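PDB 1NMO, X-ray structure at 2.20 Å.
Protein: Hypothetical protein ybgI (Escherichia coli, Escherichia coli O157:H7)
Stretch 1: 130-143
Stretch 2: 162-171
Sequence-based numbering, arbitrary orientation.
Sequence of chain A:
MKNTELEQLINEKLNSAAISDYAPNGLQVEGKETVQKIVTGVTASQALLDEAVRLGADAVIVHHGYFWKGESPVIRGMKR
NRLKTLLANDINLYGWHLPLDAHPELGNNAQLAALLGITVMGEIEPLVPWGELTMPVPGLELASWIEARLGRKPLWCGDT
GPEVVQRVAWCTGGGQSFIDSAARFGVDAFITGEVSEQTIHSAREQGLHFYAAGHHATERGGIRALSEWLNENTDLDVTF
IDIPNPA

Stretch 1 130-143: WGELTMPVPGLELA
Stretch 2, residues 162-171: PEVVQRVAWC

The strand from Trp130 and the strand from Val165 run antiparallel, their directions 147° apart. Trp130 pairs with Ala169, Gly131 with Val168 and Glu132 with Arg167. Gly131 N donates to Val168 O at 2.9 Å, and Val168 N returns a bond to Gly131 O at 2.7 Å. Leu133 N donates to Gln166 O at 2.9 Å. The chain then turns a corner at Thr134 and Met135, a selenomethionine, and neither touches the second stretch. Contact resumes at Pro136. Val165 N donates to Val137 O at 2.6 Å; the return bond from Val137 N to Val165 O is weak, at 3.3 Å. Pro138 is at the N-cap position, right before the helix.

Trp130 covers the most surface. Its chi1 is p and chi2 is -93°. The ring lies on the same sheet face as Arg167, whose flat cationic guanidinium sits over the face of the electron-rich indole, a favourable contact, with Trp130 CZ3 to Arg167 CZ at 3.6 Å. Arg167 runs out with chi1 and chi2 both t, then bends at chi3, m. Arg167 NH2 also makes a long salt bridge to Glu132 OE2, at 3.7 Å.

Val165, chi1 t, points to the other face and is buried. Val165 CG1 packs against Leu133 CD1 at 3.8 Å and Leu142 CD2 at 3.9 Å, an apolar cluster joining strand and helix.

Gln166 is exposed, chi1 t; its CA-to-CB bond points sideways, but the end of the side chain comes nearer.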

# COMPACT_ATOMS: atom_id res chain seq x y z
N TRP A 130 -16.46 31.24 -22.97
CA TRP A 130 -15.42 30.59 -23.78
C TRP A 130 -14.27 31.57 -23.88
O TRP A 130 -14.41 32.74 -23.58
CB TRP A 130 -15.89 30.23 -25.20
CG TRP A 130 -16.11 31.44 -26.13
CD1 TRP A 130 -17.30 32.11 -26.34
CD2 TRP A 130 -15.14 32.07 -26.99
NE1 TRP A 130 -17.11 33.12 -27.27
CE2 TRP A 130 -15.81 33.10 -27.69
CE3 TRP A 130 -13.76 31.85 -27.25
CZ2 TRP A 130 -15.15 33.92 -28.64
CZ3 TRP A 130 -13.10 32.70 -28.23
CH2 TRP A 130 -13.80 33.69 -28.90
N GLY A 131 -13.11 31.09 -24.27
CA GLY A 131 -11.98 31.98 -24.45
C GLY A 131 -10.75 31.18 -24.87
O GLY A 131 -10.91 30.05 -25.41
N GLU A 132 -9.57 31.73 -24.59
CA GLU A 132 -8.33 31.09 -24.94
C GLU A 132 -7.23 31.10 -23.90
O GLU A 132 -6.96 32.10 -23.19
CB GLU A 132 -7.73 31.74 -26.19
CG GLU A 132 -8.69 31.94 -27.37
CD GLU A 132 -7.97 32.36 -28.67
OE1 GLU A 132 -6.88 33.02 -28.60
OE2 GLU A 132 -8.50 32.02 -29.73
N LEU A 133 -6.58 29.96 -23.79
CA LEU A 133 -5.44 29.90 -22.89
C LEU A 133 -4.44 30.91 -23.48
O LEU A 133 -4.22 30.94 -24.71
CB LEU A 133 -4.79 28.52 -22.94
CG LEU A 133 -5.56 27.47 -22.19
CD1 LEU A 133 -5.14 26.09 -22.71
CD2 LEU A 133 -5.31 27.64 -20.69
N THR A 134 -3.86 31.74 -22.62
CA THR A 134 -2.87 32.69 -23.02
C THR A 134 -1.59 31.92 -23.30
O THR A 134 -0.59 32.49 -23.64
CB THR A 134 -2.56 33.69 -21.90
OG1 THR A 134 -2.57 33.01 -20.64
CG2 THR A 134 -3.59 34.83 -21.93
N MSE A 135 -1.58 30.62 -23.11
CA MSE A 135 -0.38 29.91 -23.50
C MSE A 135 -0.85 28.56 -23.92
O MSE A 135 -0.83 27.60 -23.11
CB MSE A 135 0.61 29.83 -22.36
CG MSE A 135 2.04 29.72 -22.92
SE MSE A 135 3.36 28.96 -21.61
CE MSE A 135 2.58 27.16 -21.37
N PRO A 136 -1.26 28.42 -25.22
CA PRO A 136 -1.78 27.13 -25.72
C PRO A 136 -0.80 26.06 -25.43
O PRO A 136 0.36 26.38 -25.48
CB PRO A 136 -1.94 27.34 -27.21
CG PRO A 136 -2.01 28.90 -27.37
CD PRO A 136 -0.95 29.34 -26.34
N VAL A 137 -1.26 24.84 -25.11
CA VAL A 137 -0.45 23.66 -24.85
C VAL A 137 -1.22 22.38 -25.26
O VAL A 137 -2.41 22.44 -25.55
CB VAL A 137 -0.08 23.57 -23.40
CG1 VAL A 137 0.46 24.89 -23.00
CG2 VAL A 137 -1.30 23.16 -22.55
N PRO A 138 -0.54 21.21 -25.37
CA PRO A 138 -1.32 20.01 -25.76
C PRO A 138 -2.20 19.55 -24.58
O PRO A 138 -2.02 20.00 -23.43
CB PRO A 138 -0.23 18.98 -26.09
CG PRO A 138 1.02 19.86 -26.40
CD PRO A 138 0.91 20.91 -25.31
N GLY A 139 -3.12 18.62 -24.83
CA GLY A 139 -4.02 18.18 -23.78
C GLY A 139 -3.44 17.61 -22.52
O GLY A 139 -3.99 17.86 -21.45
N LEU A 140 -2.35 16.86 -22.61
CA LEU A 140 -1.75 16.22 -21.43
C LEU A 140 -1.21 17.30 -20.51
O LEU A 140 -1.41 17.32 -19.27
CB LEU A 140 -0.64 15.28 -21.89
CG LEU A 140 0.50 14.96 -20.90
CD1 LEU A 140 -0.09 14.12 -19.76
CD2 LEU A 140 1.67 14.13 -21.60
N GLU A 141 -0.53 18.24 -21.14
CA GLU A 141 0.04 19.40 -20.44
C GLU A 141 -1.09 20.20 -19.77
O GLU A 141 -0.93 20.70 -18.64
CB GLU A 141 0.76 20.29 -21.45
CG GLU A 141 2.10 20.76 -20.90
CD GLU A 141 2.83 21.75 -21.84
OE1 GLU A 141 3.13 21.34 -23.02
OE2 GLU A 141 3.10 22.91 -21.37
N LEU A 142 -2.21 20.36 -20.45
CA LEU A 142 -3.29 21.11 -19.84
C LEU A 142 -3.75 20.34 -18.59
O LEU A 142 -4.08 20.92 -17.58
CB LEU A 142 -4.46 21.31 -20.82
CG LEU A 142 -5.58 22.17 -20.23
CD1 LEU A 142 -4.94 23.43 -19.65
CD2 LEU A 142 -6.62 22.55 -21.31
N ALA A 143 -3.75 19.02 -18.65
CA ALA A 143 -4.18 18.18 -17.52
C ALA A 143 -3.30 18.40 -16.35
O ALA A 143 -3.76 18.60 -15.22
CB ALA A 143 -4.13 16.74 -17.89
N PRO A 162 -7.59 18.10 -30.55
CA PRO A 162 -6.51 18.75 -31.32
C PRO A 162 -5.16 18.42 -30.67
O PRO A 162 -5.15 17.89 -29.55
CB PRO A 162 -6.88 20.26 -31.21
CG PRO A 162 -8.36 20.28 -30.93
CD PRO A 162 -8.61 19.07 -30.08
N GLU A 163 -4.02 18.72 -31.32
CA GLU A 163 -2.70 18.41 -30.75
C GLU A 163 -2.26 19.52 -29.82
O GLU A 163 -1.35 19.38 -29.03
CB GLU A 163 -1.65 18.21 -31.86
CG GLU A 163 -1.68 19.18 -33.05
CD GLU A 163 -0.37 19.10 -33.93
OE1 GLU A 163 0.61 19.84 -33.57
OE2 GLU A 163 -0.32 18.28 -34.94
N VAL A 164 -2.92 20.65 -29.95
CA VAL A 164 -2.67 21.79 -29.08
C VAL A 164 -4.02 22.33 -28.68
O VAL A 164 -4.97 22.33 -29.49
CB VAL A 164 -1.86 22.86 -29.82
CG1 VAL A 164 -1.60 24.06 -28.87
CG2 VAL A 164 -0.49 22.25 -30.24
N VAL A 165 -4.14 22.77 -27.45
CA VAL A 165 -5.40 23.34 -27.00
C VAL A 165 -5.23 24.85 -26.92
O VAL A 165 -4.37 25.38 -26.19
CB VAL A 165 -5.77 22.87 -25.59
CG1 VAL A 165 -6.92 23.72 -25.04
CG2 VAL A 165 -6.16 21.46 -25.63
N GLN A 166 -6.09 25.56 -27.63
CA GLN A 166 -6.02 27.02 -27.57
C GLN A 166 -7.36 27.61 -27.08
O GLN A 166 -7.38 28.33 -26.11
CB GLN A 166 -5.67 27.63 -28.98
CG GLN A 166 -5.96 29.14 -29.02
CD GLN A 166 -4.99 29.90 -29.90
OE1 GLN A 166 -4.67 31.08 -29.64
NE2 GLN A 166 -4.51 29.25 -30.93
N ARG A 167 -8.44 27.29 -27.78
CA ARG A 167 -9.78 27.81 -27.48
C ARG A 167 -10.46 26.82 -26.56
O ARG A 167 -10.48 25.63 -26.82
CB ARG A 167 -10.55 28.01 -28.82
CG ARG A 167 -12.02 28.40 -28.70
CD ARG A 167 -12.59 28.68 -30.14
NE ARG A 167 -11.87 29.86 -30.64
CZ ARG A 167 -12.45 30.90 -31.23
NH1 ARG A 167 -13.77 30.89 -31.42
NH2 ARG A 167 -11.70 31.99 -31.52
N VAL A 168 -11.03 27.33 -25.49
CA VAL A 168 -11.64 26.51 -24.45
C VAL A 168 -13.04 27.00 -24.00
O VAL A 168 -13.40 28.17 -24.25
CB VAL A 168 -10.71 26.60 -23.24
CG1 VAL A 168 -11.28 25.88 -22.09
CG2 VAL A 168 -9.38 26.00 -23.61
N ALA A 169 -13.88 26.13 -23.43
CA ALA A 169 -15.12 26.73 -22.89
C ALA A 169 -15.24 25.97 -21.56
O ALA A 169 -14.57 24.94 -21.38
CB ALA A 169 -16.34 26.52 -23.79
N TRP A 170 -16.06 26.40 -20.61
CA TRP A 170 -16.06 25.70 -19.36
C TRP A 170 -17.29 26.04 -18.61
O TRP A 170 -17.95 27.02 -18.96
CB TRP A 170 -14.84 26.13 -18.57
CG TRP A 170 -14.78 27.60 -18.19
CD1 TRP A 170 -15.21 28.18 -17.04
CD2 TRP A 170 -14.28 28.69 -19.01
NE1 TRP A 170 -15.03 29.55 -17.08
CE2 TRP A 170 -14.45 29.89 -18.27
CE3 TRP A 170 -13.70 28.76 -20.30
CZ2 TRP A 170 -14.06 31.15 -18.77
CZ3 TRP A 170 -13.30 30.02 -20.82
CH2 TRP A 170 -13.49 31.18 -20.06
N CYS A 171 -17.61 25.25 -17.59
CA CYS A 171 -18.74 25.57 -16.71
C CYS A 171 -18.31 24.91 -15.42
O CYS A 171 -18.07 23.74 -15.47
CB CYS A 171 -20.08 24.96 -17.17
SG CYS A 171 -21.43 25.42 -16.00